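Local coordinates for protein Alpha/beta hydrolase (Legionella pneumophila subsp. pneumophila str. Philadelphia 1, PDB 4EZI) that is of unconfirmed function but has the alpha/beta-hydrolase fold and may hydrolyse ester bonds, possibly those of triacylglycerols, at residues Y330-F333 with R334-S337; G82-E86 with R87-P91; T50-P53 with D54-T58; L254-G257 with Y258-V261; Y235-G238 with F239-F243. All coordinates share one frame; numbering follows the deposited sequence.

All five interactions are local, closing a turn, a loop or a helix end. Interactions 1 and 4 are surface contacts, one where helix 323-334 runs out, the other between helices 247-254 and 261-267; interactions 2, 3 and 5 are partly buried. Interactions 2 and 4 touch, Arg87 and Glu86 meeting the backbone of Gly257 and Val261, so the loop after strand 74-80 and the loop between helices 247-254 and 261-267 pack together. Interaction 3 is the tip of the hairpin of strands 41-51 and 57-67 and relies on backbone pairing, whereas interactions 4 and 5 each turn on one carboxylate oxygen with two donors. In interactions 1 and 2 a basic side chain instead grips a backbone carbonyl.

Interaction 1: residues Y330-F333 with R334-S337; sequences YHSF and RKYS
The aliphatic part of Arg334 lies along the Tyr330 ring one helical turn earlier: CG of Arg334 sits over one face, 3.8 Å from the centroid of the Tyr330 ring, in a CH-pi contact. The two side chains point the same way, and bends at chi2 (-78°) and chi3 (-70°) fold the arginine back, leaving guanidinium and ring planes 16° apart, with Tyr330 OH over one guanidinium face. A long, flexible side chain suits this place: its methylenes cover the ring while the guanidinium end continues past Tyr330 OH, NH1 making a weak hydrogen bond to Val340 O. In the backbone, Arg334 N bonds to Tyr330 O at 2.9 Å, an i to i+4 helical bond.

Ser332 O receives two donors from opposite faces of its carbonyl plane, Lys335 N at 3.2 Å and the curled-back Lys335 NZ at 2.9 Å. The ammonium group also forms a salt bridge with Asp303, which accepts from Tyr336 OH, while Ser332 OG bonds to Tyr302 O. Inward, Phe333 meets Phe304 edge to face and packs on Leu310 and Val340, so this end of helix 323-334 rests against strands 310-314 and 340-344.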
loop_
_atom_site.group_PDB
_atom_site.type_symbol
_atom_site.label_atom_id
_atom_site.label_comp_id
_atom_site.label_asym_id
_atom_site.label_seq_id
_atom_site.Cartn_x
_atom_site.Cartn_y
_atom_site.Cartn_z
ATOM N N TYR A 330 7.480 15.665 -4.477
ATOM C CA TYR A 330 7.145 16.842 -3.655
ATOM C C TYR A 330 7.117 18.119 -4.507
ATOM O O TYR A 330 6.124 18.866 -4.515
ATOM C CB TYR A 330 8.155 16.995 -2.537
ATOM C CG TYR A 330 8.051 18.324 -1.812
ATOM C CD1 TYR A 330 7.023 18.570 -0.905
ATOM C CD2 TYR A 330 8.986 19.320 -2.039
ATOM C CE1 TYR A 330 6.921 19.796 -0.240
ATOM C CE2 TYR A 330 8.889 20.550 -1.386
ATOM C CZ TYR A 330 7.860 20.790 -0.495
ATOM O OH TYR A 330 7.783 22.018 0.168
ATOM N N HIS A 331 8.181 18.354 -5.270
ATOM C CA HIS A 331 8.217 19.562 -6.089
ATOM C C HIS A 331 7.140 19.539 -7.152
ATOM O O HIS A 331 6.561 20.574 -7.470
ATOM C CB HIS A 331 9.597 19.783 -6.688
ATOM C CG HIS A 331 10.631 20.080 -5.656
ATOM N ND1 HIS A 331 10.562 21.195 -4.841
ATOM C CD2 HIS A 331 11.744 19.407 -5.278
ATOM C CE1 HIS A 331 11.590 21.192 -4.014
ATOM N NE2 HIS A 331 12.319 20.114 -4.253
ATOM N N SER A 332 6.860 18.382 -7.714
ATOM C CA SER A 332 5.797 18.266 -8.689
ATOM C C SER A 332 4.417 18.621 -8.107
ATOM O O SER A 332 3.669 19.401 -8.693
ATOM C CB SER A 332 5.820 16.867 -9.320
ATOM O OG SER A 332 4.841 16.739 -10.329
ATOM N N PHE A 333 4.092 18.059 -6.946
ATOM C CA PHE A 333 2.811 18.339 -6.336
ATOM C C PHE A 333 2.684 19.802 -5.883
ATOM O O PHE A 333 1.595 20.368 -5.887
ATOM C CB PHE A 333 2.580 17.434 -5.132
ATOM C CG PHE A 333 2.174 16.017 -5.483
ATOM C CD1 PHE A 333 1.010 15.782 -6.200
ATOM C CD2 PHE A 333 2.936 14.927 -5.063
ATOM C CE1 PHE A 333 0.597 14.492 -6.491
ATOM C CE2 PHE A 333 2.507 13.626 -5.357
ATOM C CZ PHE A 333 1.341 13.409 -6.063
ATOM N N ARG A 334 3.799 20.386 -5.460
ATOM C CA ARG A 334 3.814 21.791 -5.044
ATOM C C ARG A 334 3.451 22.763 -6.160
ATOM O O ARG A 334 3.060 23.899 -5.859
ATOM C CB ARG A 334 5.166 22.169 -4.444
ATOM C CG ARG A 334 5.428 21.562 -3.083
ATOM C CD ARG A 334 4.701 22.277 -1.966
ATOM N NE ARG A 334 5.272 23.598 -1.732
ATOM C CZ ARG A 334 4.951 24.375 -0.701
ATOM N NH1 ARG A 334 4.082 23.960 0.215
ATOM N NH2 ARG A 334 5.506 25.568 -0.580
ATOM N N LYS A 335 3.530 22.343 -7.431
ATOM C CA LYS A 335 3.043 23.190 -8.539
ATOM C C LYS A 335 1.550 23.478 -8.399
ATOM O O LYS A 335 1.064 24.477 -8.916
ATOM C CB LYS A 335 3.258 22.536 -9.905
ATOM C CG LYS A 335 4.679 22.263 -10.310
ATOM C CD LYS A 335 4.778 21.869 -11.802
ATOM C CE LYS A 335 3.779 20.787 -12.272
ATOM N NZ LYS A 335 3.935 19.471 -11.582
ATOM N N TYR A 336 0.817 22.594 -7.719
ATOM C CA TYR A 336 -0.643 22.598 -7.704
ATOM C C TYR A 336 -1.237 23.050 -6.381
ATOM O O TYR A 336 -2.391 23.483 -6.348
ATOM C CB TYR A 336 -1.175 21.194 -7.983
ATOM C CG TYR A 336 -0.780 20.653 -9.316
ATOM C CD1 TYR A 336 -1.328 21.154 -10.482
ATOM C CD2 TYR A 336 0.171 19.652 -9.422
ATOM C CE1 TYR A 336 -0.946 20.659 -11.722
ATOM C CE2 TYR A 336 0.550 19.149 -10.639
ATOM C CZ TYR A 336 -0.015 19.650 -11.787
ATOM O OH TYR A 336 0.351 19.170 -13.018
ATOM N N SER A 337 -0.484 22.920 -5.293
ATOM C CA SER A 337 -1.005 23.197 -3.959
ATOM C C SER A 337 0.103 23.530 -2.971
ATOM O O SER A 337 1.199 22.943 -3.015
ATOM C CB SER A 337 -1.810 21.990 -3.433
ATOM O OG SER A 337 -2.249 22.199 -2.098
#

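Interaction 2: residues G82-E86 with R87-P91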
loop_
_atom_site.group_PDB
_atom_site.type_symbol
_atom_site.label_atom_id
_atom_site.label_comp_id
_atom_site.label_asym_id
_atom_site.label_seq_id
_atom_site.Cartn_x
_atom_site.Cartn_y
_atom_site.Cartn_z
ATOM N N GLY A 82 2.033 -2.797 2.473
ATOM C CA GLY A 82 3.210 -2.926 1.638
ATOM C C GLY A 82 3.318 -4.267 0.928
ATOM O O GLY A 82 2.374 -5.044 0.874
ATOM N N THR A 83 4.463 -4.538 0.350
ATOM C CA THR A 83 4.621 -5.733 -0.498
ATOM C C THR A 83 4.404 -6.986 0.326
ATOM O O THR A 83 5.049 -7.174 1.363
ATOM C CB THR A 83 6.036 -5.796 -1.074
ATOM O OG1 THR A 83 6.291 -4.643 -1.858
ATOM C CG2 THR A 83 6.251 -7.056 -1.909
ATOM N N ARG A 84 3.517 -7.843 -0.168
ATOM C CA ARG A 84 3.306 -9.150 0.403
ATOM C C ARG A 84 3.426 -10.174 -0.707
ATOM O O ARG A 84 2.770 -10.061 -1.741
ATOM C CB ARG A 84 1.935 -9.249 1.083
ATOM C CG ARG A 84 1.730 -8.199 2.160
ATOM C CD ARG A 84 2.598 -8.374 3.385
ATOM N NE ARG A 84 2.536 -7.192 4.272
ATOM C CZ ARG A 84 1.521 -6.852 5.059
ATOM N NH1 ARG A 84 0.417 -7.575 5.150
ATOM N NH2 ARG A 84 1.606 -5.728 5.772
ATOM N N PHE A 85 4.278 -11.157 -0.470
ATOM C CA PHE A 85 4.518 -12.252 -1.394
ATOM C C PHE A 85 3.686 -13.500 -1.063
ATOM O O PHE A 85 3.647 -14.438 -1.875
ATOM C CB PHE A 85 5.997 -12.691 -1.325
ATOM C CG PHE A 85 6.987 -11.629 -1.713
ATOM C CD1 PHE A 85 7.296 -11.396 -3.022
ATOM C CD2 PHE A 85 7.629 -10.892 -0.745
ATOM C CE1 PHE A 85 8.229 -10.406 -3.347
ATOM C CE2 PHE A 85 8.577 -9.922 -1.073
ATOM C CZ PHE A 85 8.861 -9.680 -2.359
ATOM N N GLU A 86 3.121 -13.538 0.140
ATOM C CA GLU A 86 2.325 -14.641 0.653
ATOM C C GLU A 86 0.856 -14.277 0.620
ATOM O O GLU A 86 0.428 -13.220 1.141
ATOM C CB GLU A 86 2.727 -14.953 2.081
ATOM C CG GLU A 86 4.206 -15.276 2.260
ATOM C CD GLU A 86 4.627 -15.343 3.713
ATOM O OE1 GLU A 86 3.878 -15.918 4.531
ATOM O OE2 GLU A 86 5.726 -14.828 4.035
ATOM N N ARG A 87 0.057 -15.165 0.044
ATOM C CA ARG A 87 -1.382 -14.939 -0.116
ATOM C C ARG A 87 -2.058 -14.559 1.204
ATOM O O ARG A 87 -2.916 -13.689 1.259
ATOM C CB ARG A 87 -2.064 -16.204 -0.707
ATOM C CG ARG A 87 -3.566 -16.148 -0.626
ATOM C CD ARG A 87 -4.223 -17.273 -1.370
ATOM N NE ARG A 87 -4.091 -17.176 -2.808
ATOM C CZ ARG A 87 -4.816 -16.373 -3.574
ATOM N NH1 ARG A 87 -5.734 -15.545 -3.070
ATOM N NH2 ARG A 87 -4.623 -16.415 -4.879
ATOM N N ASN A 88 -1.696 -15.285 2.261
ATOM C CA ASN A 88 -2.394 -15.162 3.523
ATOM C C ASN A 88 -1.794 -14.133 4.483
ATOM O O ASN A 88 -2.372 -13.889 5.544
ATOM C CB ASN A 88 -2.528 -16.533 4.196
ATOM C CG ASN A 88 -3.504 -17.406 3.455
ATOM O OD1 ASN A 88 -4.709 -17.197 3.514
ATOM N ND2 ASN A 88 -2.984 -18.395 2.713
ATOM N N ASP A 89 -0.696 -13.489 4.093
ATOM C CA ASP A 89 -0.100 -12.483 4.976
ATOM C C ASP A 89 -0.662 -11.104 4.648
ATOM O O ASP A 89 0.054 -10.218 4.163
ATOM C CB ASP A 89 1.416 -12.491 4.824
ATOM C CG ASP A 89 2.112 -11.565 5.810
ATOM O OD1 ASP A 89 1.535 -11.199 6.839
ATOM O OD2 ASP A 89 3.267 -11.185 5.505
ATOM N N VAL A 90 -1.964 -10.939 4.867
ATOM C CA VAL A 90 -2.694 -9.757 4.461
ATOM C C VAL A 90 -3.687 -9.396 5.566
ATOM O O VAL A 90 -4.041 -10.261 6.384
ATOM C CB VAL A 90 -3.405 -9.922 3.088
ATOM C CG1 VAL A 90 -2.353 -9.994 1.963
ATOM C CG2 VAL A 90 -4.357 -11.131 3.079
ATOM N N PRO A 91 -4.185 -8.154 5.572
ATOM C CA PRO A 91 -4.974 -7.687 6.717
ATOM C C PRO A 91 -6.214 -8.516 7.077
ATOM O O PRO A 91 -6.551 -8.606 8.247
ATOM C CB PRO A 91 -5.320 -6.239 6.332
ATOM C CG PRO A 91 -4.127 -5.823 5.532
ATOM C CD PRO A 91 -3.817 -7.035 4.684
HETATM O O HOH W 1 5.229 -12.118 4.227
#
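Arg84 spends an N-H on the backbone carbonyl of Asp89 although the carboxylate of that aspartate lies close by: NH1 of Arg84 donates to Asp89 O at 2.8 Å, with an N-H...O angle of 161°. Arginine suits the place because it is long enough to reach this carbonyl across the turn with the acceptor at the guanidinium edge, nearly in its plane, though the donor stands above the carbonyl plane. A bend at chi2 (-68°) turns the chain so that CG and CD pass beside the same oxygen. Asp89 OD1 is 4.2 Å from Arg84 NH1 and well out of the guanidinium plane, where charge attraction is likely but no N-H is aimed at it.

A type I turn from Glu86 to Asp89, closed by Asp89 N to Glu86 O at 3.2 Å, brings Asp89 back toward Arg84, and Asp89 itself centres an inverse gamma turn. A water donates to both carboxylates, 2.8 Å from Glu86 OE2 and 2.5 Å from Asp89 OD2. Asp89 OD1 forms a salt bridge with Lys97 and accepts a hydrogen bond from Asn95 ND2; Glu86 OE2 accepts from Val261 N. The positive charges of Arg84 and Lys97 probably help Asp89 remain ionised.

Interaction 3: residues T50-P53 with D54-T58; sequences TQSP and DGNLT
Backbone bonds join Thr50 and Thr58, an antiparallel hydrogen-bonded pair. Thr50 N reaches Thr58 O at 3.0 Å, and Thr58 N returns to Thr50 O at 2.9 Å. Gln51 and Leu57 follow as a non-hydrogen-bonded pair, after which Ser52 N donates to Asn56 O at 2.8 Å. The chain reverses in a type I turn from Ser52 to Gly55, whose closing bond runs from Gly55 N to Ser52 O at 2.9 Å. Proline suits the second place of this turn because its ring fixes phi near the value needed, and glycine suits the last because phi there is positive (78°).

This type I turn with a G1 beta bulge at Gly55 is the tip of the beta hairpin formed by strands 41-51 and 57-67, next to one another in the central sheet of the alpha/beta-hydrolase fold.

Ser52 OG lies between its own backbone N and carbonyl carbon (chi1 68°), which swings the hydroxyl across the turn to accept from Asn56 N at 3.1 Å; Asp54 N adds a weak bond to the same oxygen.

Apolar contact comes from the threonines, side by side on one sheet face, with CG2 of Thr50 and CG2 of Thr58 3.8 Å apart. Branched at CB, they fit extended strands, their hydroxyls serving other partners: Thr50 OG1 bonds to Asp143 and Thr58 OG1 to Asn124.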
loop_
_atom_site.group_PDB
_atom_site.type_symbol
_atom_site.label_atom_id
_atom_site.label_comp_id
_atom_site.label_asym_id
_atom_site.label_seq_id
_atom_site.Cartn_x
_atom_site.Cartn_y
_atom_site.Cartn_z
ATOM N N THR A 50 -15.057 -5.923 -7.389
ATOM C CA THR A 50 -14.143 -4.972 -8.004
ATOM C C THR A 50 -13.723 -5.505 -9.378
ATOM O O THR A 50 -14.138 -6.577 -9.785
ATOM C CB THR A 50 -12.964 -4.680 -7.043
ATOM O OG1 THR A 50 -12.251 -3.517 -7.451
ATOM C CG2 THR A 50 -12.017 -5.874 -6.899
ATOM N N GLN A 51 -12.907 -4.757 -10.111
ATOM C CA GLN A 51 -12.493 -5.172 -11.458
ATOM C C GLN A 51 -11.089 -5.763 -11.484
ATOM O O GLN A 51 -10.164 -5.273 -10.837
ATOM C CB GLN A 51 -12.552 -3.985 -12.415
ATOM C CG GLN A 51 -13.953 -3.452 -12.660
ATOM C CD GLN A 51 -14.840 -4.468 -13.351
ATOM O OE1 GLN A 51 -15.796 -4.995 -12.764
ATOM N NE2 GLN A 51 -14.518 -4.763 -14.592
ATOM N N SER A 52 -10.916 -6.794 -12.286
ATOM C CA SER A 52 -9.605 -7.427 -12.463
ATOM C C SER A 52 -8.754 -6.606 -13.440
ATOM O O SER A 52 -9.256 -5.709 -14.098
ATOM C CB SER A 52 -9.786 -8.816 -13.034
ATOM O OG SER A 52 -10.273 -8.748 -14.363
ATOM N N PRO A 53 -7.463 -6.952 -13.609
ATOM C CA PRO A 53 -6.639 -6.278 -14.613
ATOM C C PRO A 53 -7.210 -6.366 -16.031
ATOM O O PRO A 53 -6.976 -5.464 -16.811
ATOM C CB PRO A 53 -5.279 -6.992 -14.496
ATOM C CG PRO A 53 -5.215 -7.427 -13.059
ATOM C CD PRO A 53 -6.636 -7.861 -12.772
ATOM N N ASP A 54 -7.953 -7.432 -16.333
ATOM C CA ASP A 54 -8.591 -7.625 -17.642
ATOM C C ASP A 54 -9.992 -7.004 -17.744
ATOM O O ASP A 54 -10.645 -7.144 -18.773
ATOM C CB ASP A 54 -8.654 -9.121 -17.963
ATOM C CG ASP A 54 -7.273 -9.706 -18.290
ATOM O OD1 ASP A 54 -6.499 -9.047 -19.024
ATOM O OD2 ASP A 54 -6.978 -10.829 -17.831
ATOM N N GLY A 55 -10.442 -6.306 -16.709
ATOM C CA GLY A 55 -11.725 -5.603 -16.746
ATOM C C GLY A 55 -12.916 -6.518 -16.565
ATOM O O GLY A 55 -13.975 -6.291 -17.164
ATOM N N ASN A 56 -12.758 -7.562 -15.768
ATOM C CA ASN A 56 -13.850 -8.459 -15.407
ATOM C C ASN A 56 -14.126 -8.364 -13.911
ATOM O O ASN A 56 -13.246 -8.049 -13.096
ATOM C CB ASN A 56 -13.521 -9.897 -15.767
ATOM C CG ASN A 56 -13.138 -10.051 -17.215
ATOM O OD1 ASN A 56 -13.834 -9.551 -18.094
ATOM N ND2 ASN A 56 -12.006 -10.713 -17.470
ATOM N N LEU A 57 -15.336 -8.742 -13.527
ATOM C CA LEU A 57 -15.685 -8.787 -12.119
ATOM C C LEU A 57 -14.814 -9.806 -11.396
ATOM O O LEU A 57 -14.602 -10.916 -11.875
ATOM C CB LEU A 57 -17.146 -9.194 -11.953
ATOM C CG LEU A 57 -17.659 -9.420 -10.534
ATOM C CD1 LEU A 57 -17.608 -8.162 -9.740
ATOM C CD2 LEU A 57 -19.102 -9.984 -10.553
ATOM N N THR A 58 -14.319 -9.407 -10.225
ATOM C CA THR A 58 -13.600 -10.299 -9.323
ATOM C C THR A 58 -13.969 -9.924 -7.886
ATOM O O THR A 58 -14.296 -8.766 -7.634
ATOM C CB THR A 58 -12.076 -10.225 -9.584
ATOM O OG1 THR A 58 -11.416 -11.266 -8.869
ATOM C CG2 THR A 58 -11.489 -8.884 -9.195
#

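Interaction 4: residues L254-G257 with Y258-V261; sequences LMDG and YHAV
A His-carboxylate hydrogen bond anchors the loop that leaves helix 247-254: ND1 of His259 donates to Asp256 OD1 at 2.8 Å, nearly in the imidazole plane. The same oxygen accepts from Tyr258 N, also at 2.8 Å, and the two donors come from opposite faces of the carboxylate plane, which is turned 48° from the ring. Aspartate suits this position because its short chain, with chi1 at 68°, brings OD1 to the backbone N two residues on, an Asx turn. Gly257, lacking a CB, takes a positive phi (94°) without crowding the carbonyl O of the residue before. On the His259 ring, CA of Leu254 sits over the centre of one face, 4.0 Å from the centroid of that ring. A water bridges the loop, donating to Leu254 O and accepting from the backbone nitrogens of Gly257 and His259. Beyond, Ala260 takes the N-cap position of helix 261-267, on which Leu254 and His259 pack, while Met255, present as selenomethionine, packs on helix 218-233.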
loop_
_atom_site.group_PDB
_atom_site.type_symbol
_atom_site.label_atom_id
_atom_site.label_comp_id
_atom_site.label_asym_id
_atom_site.label_seq_id
_atom_site.Cartn_x
_atom_site.Cartn_y
_atom_site.Cartn_z
ATOM N N LEU A 254 8.385 -19.431 -6.758
ATOM C CA LEU A 254 8.562 -18.601 -5.570
ATOM C C LEU A 254 7.402 -17.658 -5.344
ATOM O O LEU A 254 7.122 -17.299 -4.193
ATOM C CB LEU A 254 9.841 -17.786 -5.659
ATOM C CG LEU A 254 11.143 -18.587 -5.681
ATOM C CD1 LEU A 254 12.325 -17.650 -5.962
ATOM C CD2 LEU A 254 11.356 -19.411 -4.412
HETATM N N MSE A 255 6.761 -17.226 -6.440
HETATM C CA MSE A 255 5.674 -16.274 -6.360
HETATM C C MSE A 255 4.297 -16.897 -6.309
HETATM O O MSE A 255 3.326 -16.216 -6.565
HETATM C CB MSE A 255 5.760 -15.244 -7.512
HETATM C CG MSE A 255 7.079 -14.502 -7.600
HETATM SE SE MSE A 255 7.376 -13.359 -6.125
HETATM C CE MSE A 255 9.341 -13.202 -6.262
ATOM N N ASP A 256 4.212 -18.156 -5.881
ATOM C CA ASP A 256 2.942 -18.879 -5.869
ATOM C C ASP A 256 2.016 -18.486 -4.727
ATOM O O ASP A 256 0.882 -18.948 -4.699
ATOM C CB ASP A 256 3.191 -20.391 -5.902
ATOM C CG ASP A 256 3.825 -20.942 -4.629
ATOM O OD1 ASP A 256 4.163 -20.188 -3.692
ATOM O OD2 ASP A 256 4.044 -22.198 -4.595
ATOM N N GLY A 257 2.474 -17.658 -3.801
ATOM C CA GLY A 257 1.699 -17.226 -2.658
ATOM C C GLY A 257 1.903 -18.051 -1.399
ATOM O O GLY A 257 1.325 -17.724 -0.360
ATOM N N TYR A 258 2.750 -19.095 -1.483
ATOM C CA TYR A 258 2.944 -20.051 -0.392
ATOM C C TYR A 258 4.410 -20.232 -0.036
ATOM O O TYR A 258 4.768 -21.172 0.647
ATOM C CB TYR A 258 2.271 -21.394 -0.730
ATOM C CG TYR A 258 0.794 -21.201 -0.868
ATOM C CD1 TYR A 258 -0.009 -21.078 0.259
ATOM C CD2 TYR A 258 0.199 -21.040 -2.110
ATOM C CE1 TYR A 258 -1.355 -20.835 0.161
ATOM C CE2 TYR A 258 -1.167 -20.794 -2.210
ATOM C CZ TYR A 258 -1.938 -20.706 -1.069
ATOM O OH TYR A 258 -3.299 -20.475 -1.155
ATOM N N HIS A 259 5.260 -19.319 -0.495
ATOM C CA HIS A 259 6.654 -19.287 -0.052
ATOM C C HIS A 259 6.838 -18.148 0.905
ATOM O O HIS A 259 6.500 -16.998 0.599
ATOM C CB HIS A 259 7.614 -19.123 -1.242
ATOM C CG HIS A 259 7.755 -20.354 -2.070
ATOM N ND1 HIS A 259 6.736 -20.856 -2.853
ATOM C CD2 HIS A 259 8.819 -21.178 -2.245
ATOM C CE1 HIS A 259 7.166 -21.950 -3.459
ATOM N NE2 HIS A 259 8.426 -22.161 -3.115
ATOM N N ALA A 260 7.398 -18.451 2.070
ATOM C CA ALA A 260 7.703 -17.433 3.056
ATOM C C ALA A 260 8.695 -16.428 2.449
ATOM O O ALA A 260 9.614 -16.788 1.705
ATOM C CB ALA A 260 8.296 -18.035 4.345
ATOM N N VAL A 261 8.515 -15.163 2.775
ATOM C CA VAL A 261 9.355 -14.142 2.210
ATOM C C VAL A 261 10.867 -14.406 2.461
ATOM O O VAL A 261 11.683 -14.203 1.568
ATOM C CB VAL A 261 8.919 -12.729 2.644
ATOM C CG1 VAL A 261 8.953 -12.587 4.158
ATOM C CG2 VAL A 261 9.816 -11.726 1.985
HETATM O O HOH W 2 4.920 -16.927 -2.604
#

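Interaction 5: residues Y235-G238 with F239-F243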
loop_
_atom_site.group_PDB
_atom_site.type_symbol
_atom_site.label_atom_id
_atom_site.label_comp_id
_atom_site.label_asym_id
_atom_site.label_seq_id
_atom_site.Cartn_x
_atom_site.Cartn_y
_atom_site.Cartn_z
ATOM N N TYR A 235 3.620 -7.620 -22.150
ATOM C CA TYR A 235 4.313 -6.573 -22.893
ATOM C C TYR A 235 5.568 -7.079 -23.605
ATOM O O TYR A 235 6.026 -6.445 -24.557
ATOM C CB TYR A 235 4.686 -5.390 -21.988
ATOM C CG TYR A 235 3.529 -4.590 -21.432
ATOM C CD1 TYR A 235 2.407 -4.262 -22.215
ATOM C CD2 TYR A 235 3.547 -4.145 -20.118
ATOM C CE1 TYR A 235 1.357 -3.484 -21.700
ATOM C CE2 TYR A 235 2.495 -3.390 -19.585
ATOM C CZ TYR A 235 1.403 -3.081 -20.382
ATOM O OH TYR A 235 0.358 -2.355 -19.878
ATOM N N TRP A 236 6.121 -8.197 -23.146
ATOM C CA TRP A 236 7.297 -8.802 -23.751
ATOM C C TRP A 236 6.905 -10.117 -24.442
ATOM O O TRP A 236 5.763 -10.572 -24.332
ATOM C CB TRP A 236 8.419 -9.001 -22.703
ATOM C CG TRP A 236 8.874 -7.666 -22.174
ATOM C CD1 TRP A 236 9.832 -6.854 -22.743
ATOM C CD2 TRP A 236 8.361 -6.944 -21.048
ATOM N NE1 TRP A 236 9.938 -5.686 -22.041
ATOM C CE2 TRP A 236 9.051 -5.714 -20.996
ATOM C CE3 TRP A 236 7.396 -7.221 -20.069
ATOM C CZ2 TRP A 236 8.814 -4.769 -19.994
ATOM C CZ3 TRP A 236 7.179 -6.295 -19.074
ATOM C CH2 TRP A 236 7.876 -5.080 -19.050
ATOM N N SER A 237 7.845 -10.720 -25.164
ATOM C CA SER A 237 7.516 -11.894 -25.974
ATOM C C SER A 237 7.184 -13.094 -25.107
ATOM O O SER A 237 6.400 -13.936 -25.491
ATOM C CB SER A 237 8.635 -12.221 -26.951
ATOM O OG SER A 237 9.872 -12.407 -26.287
ATOM N N GLY A 238 7.824 -13.186 -23.944
ATOM C CA GLY A 238 7.615 -14.266 -23.011
ATOM C C GLY A 238 8.522 -14.068 -21.807
ATOM O O GLY A 238 9.326 -13.141 -21.767
ATOM N N PHE A 239 8.416 -14.983 -20.854
ATOM C CA PHE A 239 9.174 -14.870 -19.643
ATOM C C PHE A 239 10.668 -15.051 -19.875
ATOM O O PHE A 239 11.462 -14.589 -19.056
ATOM C CB PHE A 239 8.672 -15.853 -18.583
ATOM C CG PHE A 239 7.264 -15.572 -18.104
ATOM C CD1 PHE A 239 6.989 -14.503 -17.288
ATOM C CD2 PHE A 239 6.223 -16.390 -18.470
ATOM C CE1 PHE A 239 5.709 -14.248 -16.857
ATOM C CE2 PHE A 239 4.922 -16.147 -18.021
ATOM C CZ PHE A 239 4.672 -15.080 -17.230
ATOM N N ASP A 240 11.054 -15.759 -20.928
ATOM C CA ASP A 240 12.465 -16.043 -21.186
ATOM C C ASP A 240 13.203 -14.894 -21.841
ATOM O O ASP A 240 14.425 -14.864 -21.839
ATOM C CB ASP A 240 12.601 -17.324 -21.997
ATOM C CG ASP A 240 11.719 -18.415 -21.448
ATOM O OD1 ASP A 240 11.854 -18.682 -20.241
ATOM O OD2 ASP A 240 10.867 -18.933 -22.197
ATOM N N GLU A 241 12.472 -13.927 -22.378
ATOM C CA GLU A 241 13.067 -12.668 -22.808
ATOM C C GLU A 241 13.508 -11.870 -21.571
ATOM O O GLU A 241 14.509 -11.155 -21.610
ATOM C CB GLU A 241 12.055 -11.850 -23.627
ATOM C CG GLU A 241 12.627 -10.494 -24.023
ATOM C CD GLU A 241 11.738 -9.592 -24.880
ATOM O OE1 GLU A 241 10.675 -10.039 -25.380
ATOM O OE2 GLU A 241 12.168 -8.419 -25.088
ATOM N N ILE A 242 12.727 -11.965 -20.495
ATOM C CA ILE A 242 12.927 -11.190 -19.281
ATOM C C ILE A 242 13.957 -11.855 -18.376
ATOM O O ILE A 242 14.985 -11.255 -18.028
ATOM C CB ILE A 242 11.578 -11.019 -18.541
ATOM C CG1 ILE A 242 10.540 -10.325 -19.429
ATOM C CG2 ILE A 242 11.780 -10.273 -17.241
ATOM C CD1 ILE A 242 9.170 -10.340 -18.856
ATOM N N PHE A 243 13.691 -13.103 -17.981
ATOM C CA PHE A 243 14.412 -13.776 -16.907
ATOM C C PHE A 243 15.404 -14.782 -17.446
ATOM O O PHE A 243 15.064 -15.657 -18.251
ATOM C CB PHE A 243 13.433 -14.502 -15.972
ATOM C CG PHE A 243 12.509 -13.577 -15.233
ATOM C CD1 PHE A 243 13.008 -12.613 -14.356
ATOM C CD2 PHE A 243 11.143 -13.703 -15.365
ATOM C CE1 PHE A 243 12.147 -11.777 -13.660
ATOM C CE2 PHE A 243 10.286 -12.867 -14.690
ATOM C CZ PHE A 243 10.787 -11.923 -13.810
#
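The short, weakly bonded helix 239-242, which follows helix 218-233, is tied at its start to the loop before it by Glu241 reaching back to Ser237. OE1 of Glu241 accepts twice from that one residue, from the Ser237 backbone N at 2.9 Å and from Ser237 OG at 2.7 Å. The backbone donor comes in nearly along the C-O direction with an N-H...O angle of 167°, while the hydroxyl meets the anti side, somewhat out of the carboxylate plane; the two arrive from opposite faces of it. Glutamate has the length for this: with CG anti to the backbone N (chi1 177°), the extended side chain carries its carboxylate back to Ser237. Serine is short enough to present both donors to one oxygen, its hydroxyl held between backbone N and carbonyl carbon. Glu241 N in turn donates to Gly238 O at 3.3 Å. The fully extended backbone of Gly238 leads the chain into the helix.

The other carboxylate oxygen, OE2, forms a salt bridge with Arg290 and lies at the edge of the Trp236 indole, whose plane stands almost perpendicular to the carboxylate (89°). Indole NE1 bonds to Asp289, and the ring meets Phe280 edge to face, so the tryptophan combines a buried apolar surface with one polar link. On its six-membered side, CE3 of Trp236 touches CD1 of Ile242 at 3.8 Å.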